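Local coordinates for protein antigen TpF1 (Treponema pallidum, PDB 2FJC) that binds iron as a Dps-family mini-ferritin, probably oxidising ferrous to ferric iron, and may also play a structural role in the outer membrane, at residues Ile97-Val100 with Ser101-Arg105. Sequence-based numbering, arbitrary orientation.
Sequences ITIV and SALAR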
loop_
_atom_site.group_PDB
_atom_site.type_symbol
_atom_site.label_atom_id
_atom_site.label_comp_id
_atom_site.label_asym_id
_atom_site.label_seq_id
_atom_site.Cartn_x
_atom_site.Cartn_y
_atom_site.Cartn_z
ATOM N N ILE B 97 14.203 21.989 -29.175
ATOM C CA ILE B 97 14.670 20.917 -30.025
ATOM C C ILE B 97 13.554 19.944 -30.361
ATOM O O ILE B 97 12.630 19.725 -29.577
ATOM C CB ILE B 97 15.827 20.160 -29.341
ATOM C CG1 ILE B 97 16.314 19.020 -30.239
ATOM C CG2 ILE B 97 15.372 19.631 -27.990
ATOM C CD1 ILE B 97 17.548 18.303 -29.713
ATOM N N THR B 98 13.656 19.375 -31.549
ATOM C CA THR B 98 12.708 18.407 -32.056
ATOM C C THR B 98 12.735 17.138 -31.198
ATOM O O THR B 98 13.768 16.798 -30.629
ATOM C CB THR B 98 13.100 18.087 -33.513
ATOM O OG1 THR B 98 12.247 18.818 -34.402
ATOM C CG2 THR B 98 13.026 16.627 -33.793
ATOM N N ILE B 99 11.607 16.440 -31.112
ATOM C CA ILE B 99 11.548 15.217 -30.338
ATOM C C ILE B 99 12.452 14.128 -30.922
ATOM O O ILE B 99 13.231 13.513 -30.199
ATOM C CB ILE B 99 10.100 14.696 -30.235
ATOM C CG1 ILE B 99 9.326 15.553 -29.218
ATOM C CG2 ILE B 99 10.093 13.216 -29.835
ATOM C CD1 ILE B 99 7.870 15.145 -29.017
ATOM N N VAL B 100 12.363 13.890 -32.226
ATOM C CA VAL B 100 13.196 12.857 -32.822
ATOM C C VAL B 100 14.664 13.234 -32.717
ATOM O O VAL B 100 15.523 12.383 -32.552
ATOM C CB VAL B 100 12.850 12.599 -34.312
ATOM C CG1 VAL B 100 11.401 12.171 -34.450
ATOM C CG2 VAL B 100 13.124 13.826 -35.128
ATOM N N SER B 101 14.945 14.521 -32.792
ATOM C CA SER B 101 16.311 14.995 -32.709
ATOM C C SER B 101 16.873 14.744 -31.302
ATOM O O SER B 101 18.023 14.310 -31.149
ATOM C CB SER B 101 16.331 16.485 -33.048
ATOM O OG SER B 101 17.641 16.915 -33.309
ATOM N N ALA B 102 16.060 15.018 -30.281
ATOM C CA ALA B 102 16.473 14.817 -28.895
ATOM C C ALA B 102 16.671 13.334 -28.602
ATOM O O ALA B 102 17.674 12.935 -28.011
ATOM C CB ALA B 102 15.436 15.389 -27.941
ATOM N N LEU B 103 15.718 12.513 -29.021
ATOM C CA LEU B 103 15.826 11.090 -28.771
ATOM C C LEU B 103 17.039 10.483 -29.475
ATOM O O LEU B 103 17.722 9.623 -28.913
ATOM C CB LEU B 103 14.547 10.373 -29.204
ATOM C CG LEU B 103 13.289 10.740 -28.412
ATOM C CD1 LEU B 103 12.130 9.877 -28.884
ATOM C CD2 LEU B 103 13.536 10.564 -26.920
ATOM N N ALA B 104 17.316 10.937 -30.694
ATOM C CA ALA B 104 18.449 10.412 -31.444
ATOM C C ALA B 104 19.732 10.728 -30.698
ATOM O O ALA B 104 20.667 9.930 -30.682
ATOM C CB ALA B 104 18.495 11.013 -32.841
ATOM N N ARG B 105 19.771 11.897 -30.075
ATOM C CA ARG B 105 20.954 12.285 -29.327
ATOM C C ARG B 105 21.120 11.490 -28.033
ATOM O O ARG B 105 22.241 11.099 -27.703
ATOM C CB ARG B 105 20.945 13.789 -29.038
ATOM C CG ARG B 105 21.031 14.603 -30.302
ATOM C CD ARG B 105 21.020 16.093 -30.062
ATOM N NE ARG B 105 20.753 16.795 -31.314
ATOM C CZ ARG B 105 20.606 18.109 -31.428
ATOM N NH1 ARG B 105 20.707 18.894 -30.362
ATOM N NH2 ARG B 105 20.328 18.638 -32.611
#
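Ser101 sits in the first turn of helix 99-127, where its CB meets two side chains of the strand leading in: Thr98 CG2 at 3.4 Å and Ile97 CG1 at 3.8 Å. Its hydroxyl swings opposite its own backbone N (chi1 -165°), which turns OG toward the Ile97 side chain. Ala102 follows with a helical backbone hydrogen bond, its N reaching Thr98 O at 2.9 Å; the donor stands tilted 26° from the carbonyl plane. Thr98, the residue just before the helix, holds the N-cap position, but its side chain makes no capping bond. The Ala102 methyl packs on Ile97 CD1, with Tyr35 and Ile39 close by. At Leu103 the next bond is straighter, N to Ile99 O at 2.9 Å with an N-H...O angle of 171°. Leu103 and Ile99 run side by side in the same direction, CD1 against CG2 at 4.0 Å, both against Val47, with Leu103 also meeting Leu150 and Leu154 of helix 130-154 and Ile99 packing on Ile42 of a second subunit. Ala104 N continues the series on Val100 O at 3.0 Å, and Arg105 N follows on Ser101 O. Arg105 then comes back toward the strand from the direction opposite to Ile97. Its extended chain brings the guanidinium over Ile97, whose CD1 lies against one face, offset toward the rim and 3.3 Å from NH1. A salt bridge from NH1 to Glu92 further holds this flat group. This is the N-terminal first turn of a helix of the ferritin-like four-helix bundle, entered directly from short strand 97-98, which pairs in parallel with 39-40.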